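Local coordinates for protein ribonuclease mar1, putative (PDB 1YZV) that is of unknown function but belongs to the isochorismatase family, whose members include cysteine-dependent hydrolases, at residues N47-L52 against E174-Q179; F89-F94 against H121-Q126; V113-F118 against K136-A141. All blocks are in the same frame, centred on the assembly; numbering follows the deposited sequence.

Interaction 1 of 3, residues N47-L52 against E174-Q179; sequences NRFAGL and ESILMQ
Helix 39-56, through Arg-48, Phe-49 and Leu-52, meets helix 173-181 at Glu-174, Ile-176 and Leu-177, the two segments running almost parallel with their axes 11.2 Å apart and 12° from one another. Both helices belong to one outer layer of an alpha-beta-alpha sandwich, on the side of the parallel sheet where Val-114 and Val-139 point. At this spacing the backbones stay well apart, and side chains bridge the interval. Leu-177 is the hub. Its CD1 lies at the edge of the Phe-49 ring, close to the ring plane and 3.7 Å from CE1, and it also meets CG of Arg-48. The Phe-49 ring continues toward Ile-176, whose CG2 approaches CE1 at 3.8 Å, the two side chains crossing at about a right angle. Beneath them the ring rests on Val-114 and Ala-141 of the sheet.

Arg-48 forms the polar end. Its chain bends at chi3 (-76°), which sets NE; beyond it NH1 hydrogen-bonds Ser-173 OG at the start of the other helix, and NH2 donates to the carbonyl of Leu-195 on helix 189-197. NH1 and Glu-174 OE1 remain 4.6 Å apart, so the opposite charges are linked through a water instead: it accepts from Arg-48 NH2 at 3.0 Å and donates to Glu-174 OE1 at 2.8 Å. The other carboxylate oxygen, OE2, bonds His-121 of a second subunit. At the apolar end Leu-52 and Leu-177 overlap in antiparallel fashion, pressed tightly enough that Leu-52 CD2 sits 3.5 Å from Leu-177 CD1.

Interaction 2 of 3, residues F89-F94 against H121-Q126; sequences FSKKRF and HVCILQ
Phe-94 lies against the first turns of helix 120-133, its CA 4.6 Å from that of Cys-123, and its side chain touches three residues there. CB sits between Cys-123 SG and Gln-126 OE1, each 3.8 Å away. At CG the ring receives Val-122 CG1, which stands over one face, 3.8 Å from that atom and shifted toward the rim, a CH-pi contact. CD1 is near the sulfur, which lies oblique to the ring, while CD2 lies 3.8 Å from Gln-126 NE2. The Gln-126 amide runs alongside the ring with its plane 89° to it, OE1 at the ring edge; NE2 bonds the carbonyl of Met-178 in the third subunit.

The carbonyl O of Phe-94 is 3.2 Å from Cys-123 SG and accepts a 2.8 Å hydrogen bond from Lys-91 NZ. Lys-91 leaves its strand with CG between the backbone N and the carbonyl carbon (chi1 65°) and bends at chi4, which turns NZ in to hold the carbonyl of Arg-93 as well. Gln-68 OE1 and Asp-27 OD2, the latter by a salt bridge, bring the oxygens around NZ to four. NZ is 3.3 Å from Cys-123 SG. Asp-27, Lys-91 and Cys-123, gathered at the end of the sheet with the cysteine near a helix start, are consistent with the Asp-Lys-Cys catalytic triad of isochorismatase-family cysteine hydrolases.

Interaction 3 of 3, residues V113-F118 against K136-A141; sequences VVLWGF and KKVVIA
Leu-115 CD2 is the apolar centre of this strand pair, 3.7 Å from Ile-140 CD1 and 3.9 Å from Val-138 CG2. The three side chains stand on one face of the sheet, Val-138 and Ile-140 each running alongside Leu-115 in the same direction. Leu-115 has CG anti to its backbone N (chi1 172°), and beyond it one methyl reaches both neighbours. Val-113 shares this face. Val-114 and Val-139 occupy the other, where helix 39-56 packs; there Trp-116 CB also meets Ala-141 CB at 4.0 Å, and the indole of Trp-116 swings off the neighbouring strand to meet the Phe-49 ring.

Between the two faces runs the backbone ladder. Strand 137-146 lies parallel to strand 110-118, their segments 34° apart through the twist of the sheet. Leu-115 turns both its N and its O to the neighbouring strand: N donates to Val-139 O at 2.9 Å, and O accepts from Ala-141 N at 3.0 Å. Two residues earlier Val-113 does the same, its O taking Val-139 N at 2.9 Å and its N giving to Lys-137 O at 3.0 Å, a more bent bond (150° at the hydrogen) than the others. CA-H groups of Val-138 and Ile-140 lean on the same carbonyls.

At the polar edge, where the second strand starts, the lysines turn outward: Lys-136 NZ bonds the carbonyls of Val-110 and Val-105, and Lys-137 NZ that of Leu-12. With helix 120-133 linking the two strands, this is a beta-alpha-beta crossover within the six-stranded parallel sheet of the isochorismatase fold, between strands 20-26 and 168-171.

How the interactions relate
The strand pair of interaction 3 is the part of the sheet between the other two. Interaction 1 packs on one face, Phe-49 CD2 3.5 Å from Trp-116 CZ3. On the other lies the helix of interaction 2, whose Ile-124 O is 3.5 Å from Leu-115 CD2. Cys-123 CB is 3.6 Å from Phe-118 O, so strand 113-118 leads straight to the probable active site. Interactions 1 and 2 stay about 10 Å apart (nearest atoms) within one chain. Between subunits, Glu-174 and Ser-175 of one bond His-121 of another, and Met-178 bonds its Gln-126, so helix 173-181 packs on the helix carrying the probable catalytic Cys-123. The Arg-48 side chain is about 5 Å from a bound sulfate, probably from the crystallisation liquor.

Interaction 1 of 3, residues N47-L52 against E174-Q179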
ATOM      1  N   ASN A  47      16.791  15.440  17.297  1.00 22.69           N
ATOM      2  CA  ASN A  47      18.122  16.031  17.254  1.00 21.84           C
ATOM      3  C   ASN A  47      18.679  16.313  15.860  1.00 23.53           C
ATOM      4  O   ASN A  47      19.272  17.363  15.603  1.00 22.70           O
ATOM      5  CB  ASN A  47      19.095  15.174  18.053  1.00 25.84           C
ATOM      6  CG  ASN A  47      18.924  15.349  19.549  1.00 23.73           C
ATOM      7  OD1 ASN A  47      18.488  16.410  20.002  1.00 26.88           O
ATOM      8  ND2 ASN A  47      19.166  14.269  20.319  1.00 23.06           N
ATOM      9  N   ARG A  48      18.383  15.418  14.927  1.00 21.98           N
ATOM     10  CA  ARG A  48      18.765  15.619  13.551  1.00 23.13           C
ATOM     11  C   ARG A  48      18.073  16.845  12.961  1.00 23.72           C
ATOM     12  O   ARG A  48      18.695  17.686  12.276  1.00 23.51           O
ATOM     13  CB  ARG A  48      18.404  14.353  12.755  1.00 20.72           C
ATOM     14  CG  ARG A  48      18.519  14.514  11.278  1.00 22.71           C
ATOM     15  CD  ARG A  48      18.422  13.173  10.583  1.00 22.08           C
ATOM     16  NE  ARG A  48      19.651  12.404  10.702  1.00 17.62           N
ATOM     17  CZ  ARG A  48      19.839  11.214  10.133  1.00 21.29           C
ATOM     18  NH1 ARG A  48      18.853  10.640   9.416  1.00 22.94           N
ATOM     19  NH2 ARG A  48      21.041  10.650  10.184  1.00 25.32           N
ATOM     20  N   PHE A  49      16.762  16.921  13.158  1.00 20.92           N
ATOM     21  CA  PHE A  49      15.999  18.090  12.669  1.00 24.07           C
ATOM     22  C   PHE A  49      16.312  19.383  13.419  1.00 25.47           C
ATOM     23  O   PHE A  49      16.273  20.473  12.832  1.00 24.57           O
ATOM     24  CB  PHE A  49      14.501  17.812  12.705  1.00 22.84           C
ATOM     25  CG  PHE A  49      14.048  16.713  11.735  1.00 23.80           C
ATOM     26  CD1 PHE A  49      14.550  16.638  10.460  1.00 27.22           C
ATOM     27  CD2 PHE A  49      12.961  15.908  12.059  1.00 22.89           C
ATOM     28  CE1 PHE A  49      14.071  15.675   9.547  1.00 25.26           C
ATOM     29  CE2 PHE A  49      12.482  14.946  11.179  1.00 22.12           C
ATOM     30  CZ  PHE A  49      13.035  14.832   9.919  1.00 22.27           C
ATOM     31  N   ALA A  50      16.699  19.253  14.691  1.00 25.85           N
ATOM     32  CA  ALA A  50      17.194  20.420  15.445  1.00 25.79           C
ATOM     33  C   ALA A  50      18.448  20.966  14.791  1.00 25.49           C
ATOM     34  O   ALA A  50      18.534  22.168  14.567  1.00 24.55           O
ATOM     35  CB  ALA A  50      17.437  20.086  16.925  1.00 26.18           C
ATOM     36  N   GLY A  51      19.386  20.084  14.430  1.00 24.73           N
ATOM     37  CA  GLY A  51      20.592  20.484  13.735  1.00 25.09           C
ATOM     38  C   GLY A  51      20.308  21.073  12.359  1.00 25.75           C
ATOM     39  O   GLY A  51      20.890  22.087  11.954  1.00 22.81           O
ATOM     40  N   LEU A  52      19.409  20.448  11.610  1.00 22.63           N
ATOM     41  CA  LEU A  52      18.996  21.012  10.336  1.00 24.04           C
ATOM     42  C   LEU A  52      18.373  22.429  10.457  1.00 21.79           C
ATOM     43  O   LEU A  52      18.759  23.366   9.737  1.00 24.52           O
ATOM     44  CB  LEU A  52      18.024  20.044   9.649  1.00 22.76           C
ATOM     45  CG  LEU A  52      17.554  20.499   8.256  1.00 25.08           C
ATOM     46  CD1 LEU A  52      18.732  20.681   7.316  1.00 24.55           C
ATOM     47  CD2 LEU A  52      16.514  19.530   7.723  1.00 28.85           C
ATOM     48  N   GLU A 174      16.418  11.115   6.667  1.00 21.50           N
ATOM     49  CA  GLU A 174      17.520  11.331   5.737  1.00 22.99           C
ATOM     50  C   GLU A 174      17.005  11.800   4.356  1.00 23.20           C
ATOM     51  O   GLU A 174      17.557  12.735   3.767  1.00 23.32           O
ATOM     52  CB  GLU A 174      18.379  10.065   5.600  1.00 24.10           C
ATOM     53  CG  GLU A 174      19.597  10.329   4.763  1.00 29.24           C
ATOM     54  CD  GLU A 174      20.579   9.190   4.794  1.00 28.23           C
ATOM     55  OE1 GLU A 174      21.312   9.066   5.806  1.00 31.26           O
ATOM     56  OE2 GLU A 174      20.616   8.475   3.784  1.00 28.46           O
ATOM     57  N   SER A 175      15.889  11.220   3.926  1.00 20.18           N
ATOM     58  CA  SER A 175      15.247  11.574   2.695  1.00 21.45           C
ATOM     59  C   SER A 175      14.735  12.995   2.761  1.00 21.54           C
ATOM     60  O   SER A 175      15.009  13.776   1.850  1.00 21.39           O
ATOM     61  CB  SER A 175      14.117  10.629   2.387  1.00 20.57           C
ATOM     62  OG  SER A 175      13.671  10.791   1.065  1.00 19.55           O
ATOM     63  N   ILE A 176      14.213  13.351   3.933  1.00 20.11           N
ATOM     64  CA  ILE A 176      13.671  14.689   4.185  1.00 20.59           C
ATOM     65  C   ILE A 176      14.791  15.757   4.118  1.00 21.55           C
ATOM     66  O   ILE A 176      14.671  16.750   3.369  1.00 21.29           O
ATOM     67  CB  ILE A 176      12.901  14.708   5.495  1.00 20.38           C
ATOM     68  CG1 ILE A 176      11.589  13.937   5.327  1.00 21.59           C
ATOM     69  CG2 ILE A 176      12.680  16.124   6.045  1.00 22.07           C
ATOM     70  CD1 ILE A 176      10.971  13.468   6.625  1.00 20.22           C
ATOM     71  N   LEU A 177      15.919  15.484   4.776  1.00 23.92           N
ATOM     72  CA  LEU A 177      17.051  16.391   4.702  1.00 21.93           C
ATOM     73  C   LEU A 177      17.433  16.699   3.247  1.00 23.68           C
ATOM     74  O   LEU A 177      17.639  17.875   2.868  1.00 21.82           O
ATOM     75  CB  LEU A 177      18.249  15.814   5.475  1.00 24.75           C
ATOM     76  CG  LEU A 177      18.481  16.356   6.856  1.00 30.40           C
ATOM     77  CD1 LEU A 177      17.262  16.132   7.742  1.00 35.89           C
ATOM     78  CD2 LEU A 177      19.748  15.758   7.465  1.00 29.99           C
ATOM     79  N   MET A 178      17.567  15.645   2.443  1.00 21.35           N
ATOM     80  CA  MET A 178      18.070  15.761   1.070  1.00 21.55           C
ATOM     81  C   MET A 178      17.000  16.310   0.111  1.00 22.35           C
ATOM     82  O   MET A 178      17.339  17.005  -0.847  1.00 22.57           O
ATOM     83  CB  MET A 178      18.615  14.400   0.606  1.00 20.97           C
ATOM     84  CG  MET A 178      19.783  13.907   1.462  1.00 26.36           C
ATOM     85  SD  MET A 178      21.194  14.991   1.312  1.00 30.24           S
ATOM     86  CE  MET A 178      21.017  16.159   2.667  1.00 48.23           C
ATOM     87  N   GLN A 179      15.720  16.122   0.459  1.00 21.42           N
ATOM     88  CA  GLN A 179      14.600  16.820  -0.221  1.00 22.68           C
ATOM     89  C   GLN A 179      14.636  18.343  -0.076  1.00 22.29           C
ATOM     90  O   GLN A 179      14.351  19.083  -1.034  1.00 20.21           O
ATOM     91  CB  GLN A 179      13.224  16.323   0.257  1.00 20.92           C
ATOM     92  CG  GLN A 179      12.855  14.945  -0.256  1.00 22.95           C
ATOM     93  CD  GLN A 179      11.643  14.363   0.503  1.00 23.13           C
ATOM     94  OE1 GLN A 179      10.665  15.049   0.693  1.00 25.33           O
ATOM     95  NE2 GLN A 179      11.751  13.128   0.959  1.00 23.43           N
TER
HETATM   96  O   HOH W   1      20.595   8.359   8.373  1.00 27.37           O

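Interaction 2 of 3, residues F89-F94 against H121-Q126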
ATOM      1  N   PHE A  89       5.053  24.267  23.717  1.00 25.95           N
ATOM      2  CA  PHE A  89       3.713  24.530  24.240  1.00 27.85           C
ATOM      3  C   PHE A  89       3.134  23.289  24.897  1.00 28.65           C
ATOM      4  O   PHE A  89       3.354  22.153  24.470  1.00 27.18           O
ATOM      5  CB  PHE A  89       2.761  24.953  23.133  1.00 29.55           C
ATOM      6  CG  PHE A  89       3.250  26.108  22.301  1.00 31.11           C
ATOM      7  CD1 PHE A  89       3.041  27.404  22.708  1.00 33.51           C
ATOM      8  CD2 PHE A  89       3.908  25.896  21.106  1.00 28.50           C
ATOM      9  CE1 PHE A  89       3.524  28.467  21.940  1.00 37.55           C
ATOM     10  CE2 PHE A  89       4.326  26.944  20.319  1.00 30.21           C
ATOM     11  CZ  PHE A  89       4.157  28.229  20.748  1.00 33.16           C
ATOM     12  N   SER A  90       2.294  23.532  25.886  1.00 28.97           N
ATOM     13  CA  SER A  90       1.537  22.486  26.562  1.00 28.16           C
ATOM     14  C   SER A  90       0.205  22.331  25.887  1.00 25.56           C
ATOM     15  O   SER A  90      -0.332  23.305  25.427  1.00 26.96           O
ATOM     16  CB  SER A  90       1.310  22.898  28.009  1.00 30.21           C
ATOM     17  OG  SER A  90       2.492  22.525  28.665  1.00 37.17           O
ATOM     18  N   LYS A  91      -0.318  21.108  25.828  1.00 23.26           N
ATOM     19  CA  LYS A  91      -1.673  20.859  25.303  1.00 24.22           C
ATOM     20  C   LYS A  91      -2.369  19.654  25.967  1.00 22.44           C
ATOM     21  O   LYS A  91      -1.736  18.694  26.396  1.00 24.41           O
ATOM     22  CB  LYS A  91      -1.654  20.623  23.775  1.00 23.20           C
ATOM     23  CG  LYS A  91      -0.869  19.319  23.371  1.00 22.10           C
ATOM     24  CD  LYS A  91      -0.682  19.191  21.870  1.00 22.57           C
ATOM     25  CE  LYS A  91      -0.160  17.802  21.401  1.00 23.73           C
ATOM     26  NZ  LYS A  91      -0.962  16.620  21.876  1.00 23.56           N
ATOM     27  N   LYS A  92      -3.688  19.649  25.819  1.00 24.69           N
ATOM     28  CA  LYS A  92      -4.531  18.503  26.046  1.00 24.49           C
ATOM     29  C   LYS A  92      -5.194  18.024  24.748  1.00 24.18           C
ATOM     30  O   LYS A  92      -5.567  16.871  24.668  1.00 21.27           O
ATOM     31  CB  LYS A  92      -5.583  18.835  27.096  1.00 28.34           C
ATOM     32  CG  LYS A  92      -4.923  19.078  28.469  1.00 32.89           C
ATOM     33  CD  LYS A  92      -5.893  18.863  29.594  1.00 37.24           C
ATOM     34  CE  LYS A  92      -5.245  19.178  30.954  1.00 46.37           C
ATOM     35  NZ  LYS A  92      -5.017  20.666  31.111  1.00 53.65           N
ATOM     36  N   ARG A  93      -5.303  18.888  23.732  1.00 23.52           N
ATOM     37  CA  ARG A  93      -5.760  18.467  22.399  1.00 23.06           C
ATOM     38  C   ARG A  93      -4.751  17.464  21.798  1.00 23.84           C
ATOM     39  O   ARG A  93      -3.542  17.570  22.049  1.00 23.13           O
ATOM     40  CB  ARG A  93      -5.902  19.679  21.484  1.00 24.01           C
ATOM     41  CG  ARG A  93      -6.544  19.354  20.114  1.00 22.19           C
ATOM     42  CD  ARG A  93      -6.402  20.465  19.121  1.00 28.13           C
ATOM     43  NE  ARG A  93      -6.962  21.713  19.603  1.00 36.75           N
ATOM     44  CZ  ARG A  93      -7.355  22.725  18.830  1.00 42.91           C
ATOM     45  NH1 ARG A  93      -7.245  22.663  17.495  1.00 45.91           N
ATOM     46  NH2 ARG A  93      -7.779  23.838  19.407  1.00 37.32           N
ATOM     47  N   PHE A  94      -5.221  16.451  21.059  1.00 21.98           N
ATOM     48  CA  PHE A  94      -4.271  15.442  20.564  1.00 23.15           C
ATOM     49  C   PHE A  94      -3.487  16.048  19.385  1.00 23.48           C
ATOM     50  O   PHE A  94      -2.250  16.079  19.402  1.00 26.52           O
ATOM     51  CB  PHE A  94      -4.967  14.137  20.207  1.00 23.80           C
ATOM     52  CG  PHE A  94      -5.664  13.497  21.366  1.00 22.14           C
ATOM     53  CD1 PHE A  94      -5.072  13.466  22.618  1.00 25.93           C
ATOM     54  CD2 PHE A  94      -6.925  12.976  21.216  1.00 19.13           C
ATOM     55  CE1 PHE A  94      -5.739  12.926  23.710  1.00 27.27           C
ATOM     56  CE2 PHE A  94      -7.564  12.333  22.251  1.00 19.86           C
ATOM     57  CZ  PHE A  94      -6.990  12.368  23.540  1.00 27.29           C
ATOM     58  N   HIS A 121      -0.451   6.947  16.049  1.00 18.94           N
ATOM     59  CA  HIS A 121      -1.861   6.744  15.785  1.00 19.17           C
ATOM     60  C   HIS A 121      -2.762   7.705  16.516  1.00 19.49           C
ATOM     61  O   HIS A 121      -3.997   7.632  16.406  1.00 20.19           O
ATOM     62  CB  HIS A 121      -2.260   5.301  16.112  1.00 21.90           C
ATOM     63  CG  HIS A 121      -2.118   4.940  17.555  1.00 17.71           C
ATOM     64  ND1 HIS A 121      -0.912   4.999  18.215  1.00 22.52           N
ATOM     65  CD2 HIS A 121      -3.040   4.549  18.479  1.00 18.91           C
ATOM     66  CE1 HIS A 121      -1.108   4.731  19.495  1.00 21.00           C
ATOM     67  NE2 HIS A 121      -2.371   4.376  19.665  1.00 23.03           N
ATOM     68  N   VAL A 122      -2.169   8.587  17.310  1.00 21.75           N
ATOM     69  CA  VAL A 122      -2.959   9.581  18.062  1.00 21.51           C
ATOM     70  C   VAL A 122      -2.576  11.018  17.730  1.00 22.69           C
ATOM     71  O   VAL A 122      -3.039  11.590  16.742  1.00 19.18           O
ATOM     72  CB  VAL A 122      -2.944   9.299  19.587  1.00 21.62           C
ATOM     73  CG1 VAL A 122      -3.838  10.301  20.364  1.00 22.44           C
ATOM     74  CG2 VAL A 122      -3.465   7.876  19.842  1.00 23.94           C
ATOM     75  N   CYS A 123      -1.592  11.552  18.423  1.00 23.40           N
ATOM     76  CA  CYS A 123      -1.193  12.939  18.176  1.00 23.94           C
ATOM     77  C   CYS A 123      -0.597  13.203  16.785  1.00 23.27           C
ATOM     78  O   CYS A 123      -0.930  14.195  16.130  1.00 19.52           O
ATOM     79  CB  CYS A 123      -0.311  13.430  19.360  1.00 27.64           C
ATOM     80  SG  CYS A 123      -1.314  13.455  21.022  1.00 37.95           S
ATOM     81  N   ILE A 124       0.231  12.293  16.272  1.00 21.04           N
ATOM     82  CA  ILE A 124       0.785  12.479  14.967  1.00 22.23           C
ATOM     83  C   ILE A 124      -0.293  12.395  13.875  1.00 21.11           C
ATOM     84  O   ILE A 124      -0.360  13.247  12.994  1.00 20.63           O
ATOM     85  CB  ILE A 124       1.873  11.432  14.642  1.00 21.12           C
ATOM     86  CG1 ILE A 124       2.961  11.467  15.692  1.00 28.60           C
ATOM     87  CG2 ILE A 124       2.370  11.572  13.183  1.00 23.04           C
ATOM     88  CD1 ILE A 124       3.893  12.486  15.482  1.00 46.72           C
ATOM     89  N   LEU A 125      -1.040  11.306  13.867  1.00 22.31           N
ATOM     90  CA  LEU A 125      -2.141  11.138  12.959  1.00 21.61           C
ATOM     91  C   LEU A 125      -3.084  12.346  12.921  1.00 22.98           C
ATOM     92  O   LEU A 125      -3.474  12.794  11.834  1.00 20.29           O
ATOM     93  CB  LEU A 125      -2.948   9.899  13.341  1.00 21.48           C
ATOM     94  CG  LEU A 125      -4.125   9.551  12.425  1.00 22.09           C
ATOM     95  CD1 LEU A 125      -3.645   9.272  11.029  1.00 22.66           C
ATOM     96  CD2 LEU A 125      -4.964   8.379  12.968  1.00 20.21           C
ATOM     97  N   GLN A 126      -3.605  12.730  14.084  1.00 22.29           N
ATOM     98  CA  GLN A 126      -4.536  13.838  14.162  1.00 21.31           C
ATOM     99  C   GLN A 126      -3.943  15.209  13.753  1.00 20.35           C
ATOM    100  O   GLN A 126      -4.639  16.042  13.195  1.00 22.23           O
ATOM    101  CB  GLN A 126      -5.225  13.919  15.547  1.00 19.29           C
ATOM    102  CG  GLN A 126      -5.970  12.624  15.856  1.00 19.39           C
ATOM    103  CD  GLN A 126      -6.895  12.692  17.009  1.00 23.73           C
ATOM    104  OE1 GLN A 126      -7.442  13.763  17.338  1.00 21.53           O
ATOM    105  NE2 GLN A 126      -7.102  11.538  17.650  1.00 19.99           N
TER

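Interaction 3 of 3, residues V113-F118 against K136-A141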
ATOM      1  N   VAL A 113       5.302  21.173   6.560  1.00 20.63           N
ATOM      2  CA  VAL A 113       5.578  20.771   7.939  1.00 20.63           C
ATOM      3  C   VAL A 113       6.173  19.390   7.875  1.00 21.56           C
ATOM      4  O   VAL A 113       5.673  18.522   7.119  1.00 20.96           O
ATOM      5  CB  VAL A 113       4.263  20.772   8.755  1.00 19.93           C
ATOM      6  CG1 VAL A 113       4.446  20.052  10.105  1.00 23.03           C
ATOM      7  CG2 VAL A 113       3.698  22.287   8.918  1.00 24.92           C
ATOM      8  N   VAL A 114       7.293  19.238   8.559  1.00 23.87           N
ATOM      9  CA  VAL A 114       7.914  17.966   8.811  1.00 20.72           C
ATOM     10  C   VAL A 114       7.475  17.551  10.211  1.00 22.21           C
ATOM     11  O   VAL A 114       7.759  18.243  11.205  1.00 22.55           O
ATOM     12  CB  VAL A 114       9.448  18.070   8.721  1.00 22.99           C
ATOM     13  CG1 VAL A 114      10.124  16.797   9.194  1.00 22.61           C
ATOM     14  CG2 VAL A 114       9.856  18.411   7.286  1.00 24.70           C
ATOM     15  N   LEU A 115       6.811  16.402  10.292  1.00 20.75           N
ATOM     16  CA  LEU A 115       6.102  15.967  11.513  1.00 20.67           C
ATOM     17  C   LEU A 115       6.603  14.606  11.996  1.00 19.98           C
ATOM     18  O   LEU A 115       6.704  13.653  11.214  1.00 20.58           O
ATOM     19  CB  LEU A 115       4.600  15.889  11.245  1.00 19.89           C
ATOM     20  CG  LEU A 115       3.622  15.285  12.288  1.00 20.21           C
ATOM     21  CD1 LEU A 115       3.658  16.091  13.622  1.00 22.52           C
ATOM     22  CD2 LEU A 115       2.176  15.270  11.694  1.00 21.19           C
ATOM     23  N   TRP A 116       6.859  14.506  13.295  1.00 21.52           N
ATOM     24  CA  TRP A 116       7.258  13.230  13.904  1.00 23.11           C
ATOM     25  C   TRP A 116       7.009  13.243  15.414  1.00 21.44           C
ATOM     26  O   TRP A 116       6.698  14.279  15.970  1.00 24.39           O
ATOM     27  CB  TRP A 116       8.750  12.908  13.606  1.00 21.17           C
ATOM     28  CG  TRP A 116       9.713  13.703  14.376  1.00 22.15           C
ATOM     29  CD1 TRP A 116      10.339  13.294  15.534  1.00 22.93           C
ATOM     30  CD2 TRP A 116       9.945  15.126  14.292  1.00 23.53           C
ATOM     31  NE1 TRP A 116      11.000  14.339  16.118  1.00 20.59           N
ATOM     32  CE2 TRP A 116      10.840  15.460  15.353  1.00 24.01           C
ATOM     33  CE3 TRP A 116       9.659  16.105  13.329  1.00 23.17           C
ATOM     34  CZ2 TRP A 116      11.315  16.776  15.564  1.00 21.71           C
ATOM     35  CZ3 TRP A 116      10.147  17.406  13.536  1.00 20.29           C
ATOM     36  CH2 TRP A 116      10.968  17.725  14.649  1.00 21.00           C
ATOM     37  N   GLY A 117       7.019  12.063  16.019  1.00 21.55           N
ATOM     38  CA  GLY A 117       6.949  11.941  17.467  1.00 21.41           C
ATOM     39  C   GLY A 117       5.977  10.882  17.937  1.00 20.94           C
ATOM     40  O   GLY A 117       5.874   9.786  17.314  1.00 22.88           O
ATOM     41  N   PHE A 118       5.412  11.138  19.116  1.00 20.51           N
ATOM     42  CA  PHE A 118       4.527  10.202  19.790  1.00 20.92           C
ATOM     43  C   PHE A 118       3.094  10.775  19.889  1.00 20.67           C
ATOM     44  O   PHE A 118       2.916  11.977  20.015  1.00 22.73           O
ATOM     45  CB  PHE A 118       4.952   9.939  21.214  1.00 22.07           C
ATOM     46  CG  PHE A 118       6.401   9.510  21.403  1.00 21.02           C
ATOM     47  CD1 PHE A 118       7.049   8.717  20.501  1.00 19.82           C
ATOM     48  CD2 PHE A 118       6.981   9.704  22.664  1.00 23.51           C
ATOM     49  CE1 PHE A 118       8.360   8.284  20.769  1.00 22.68           C
ATOM     50  CE2 PHE A 118       8.282   9.286  22.931  1.00 25.38           C
ATOM     51  CZ  PHE A 118       8.981   8.618  21.964  1.00 25.41           C
ATOM     52  N   LYS A 136      -1.931  22.531   4.099  1.00 26.14           N
ATOM     53  CA  LYS A 136      -0.483  22.492   4.182  1.00 24.89           C
ATOM     54  C   LYS A 136       0.015  21.134   3.655  1.00 26.81           C
ATOM     55  O   LYS A 136      -0.681  20.129   3.752  1.00 28.50           O
ATOM     56  CB  LYS A 136      -0.031  22.687   5.629  1.00 25.76           C
ATOM     57  CG  LYS A 136      -0.560  23.948   6.340  1.00 28.83           C
ATOM     58  CD  LYS A 136      -0.016  25.205   5.713  1.00 23.81           C
ATOM     59  CE  LYS A 136      -0.474  26.459   6.435  1.00 28.58           C
ATOM     60  NZ  LYS A 136       0.230  27.683   5.879  1.00 23.41           N
ATOM     61  N   LYS A 137       1.245  21.110   3.166  1.00 25.09           N
ATOM     62  CA  LYS A 137       1.961  19.873   2.852  1.00 25.18           C
ATOM     63  C   LYS A 137       2.506  19.359   4.156  1.00 22.55           C
ATOM     64  O   LYS A 137       2.950  20.140   5.007  1.00 26.45           O
ATOM     65  CB  LYS A 137       3.126  20.154   1.870  1.00 24.89           C
ATOM     66  CG  LYS A 137       3.978  18.869   1.513  1.00 27.25           C
ATOM     67  CD  LYS A 137       5.101  19.198   0.511  1.00 33.92           C
ATOM     68  CE  LYS A 137       4.591  19.310  -0.951  1.00 36.19           C
ATOM     69  NZ  LYS A 137       5.413  20.298  -1.755  1.00 34.37           N
ATOM     70  N   VAL A 138       2.349  18.074   4.398  1.00 26.19           N
ATOM     71  CA  VAL A 138       2.866  17.482   5.635  1.00 22.83           C
ATOM     72  C   VAL A 138       3.594  16.161   5.344  1.00 23.26           C
ATOM     73  O   VAL A 138       3.118  15.323   4.570  1.00 22.47           O
ATOM     74  CB  VAL A 138       1.767  17.386   6.764  1.00 26.80           C
ATOM     75  CG1 VAL A 138       0.516  16.789   6.296  1.00 30.40           C
ATOM     76  CG2 VAL A 138       2.283  16.643   8.003  1.00 29.11           C
ATOM     77  N   VAL A 139       4.826  16.053   5.842  1.00 20.50           N
ATOM     78  CA  VAL A 139       5.661  14.887   5.599  1.00 21.50           C
ATOM     79  C   VAL A 139       5.981  14.263   6.923  1.00 20.60           C
ATOM     80  O   VAL A 139       6.441  14.972   7.851  1.00 22.88           O
ATOM     81  CB  VAL A 139       6.951  15.288   4.855  1.00 22.87           C
ATOM     82  CG1 VAL A 139       7.762  14.029   4.440  1.00 22.53           C
ATOM     83  CG2 VAL A 139       6.559  16.073   3.661  1.00 28.07           C
ATOM     84  N   ILE A 140       5.572  13.013   7.073  1.00 21.14           N
ATOM     85  CA  ILE A 140       5.805  12.276   8.290  1.00 21.21           C
ATOM     86  C   ILE A 140       7.250  11.700   8.197  1.00 20.23           C
ATOM     87  O   ILE A 140       7.571  11.003   7.249  1.00 23.24           O
ATOM     88  CB  ILE A 140       4.767  11.139   8.480  1.00 20.78           C
ATOM     89  CG1 ILE A 140       3.333  11.629   8.292  1.00 25.33           C
ATOM     90  CG2 ILE A 140       4.946  10.432   9.805  1.00 20.69           C
ATOM     91  CD1 ILE A 140       2.933  12.684   9.226  1.00 25.67           C
ATOM     92  N   ALA A 141       8.056  11.882   9.245  1.00 20.23           N
ATOM     93  CA  ALA A 141       9.353  11.189   9.325  1.00 18.68           C
ATOM     94  C   ALA A 141       9.142   9.914  10.100  1.00 21.41           C
ATOM     95  O   ALA A 141       9.208   9.915  11.333  1.00 21.10           O
ATOM     96  CB  ALA A 141      10.407  12.059  10.011  1.00 21.29           C
TER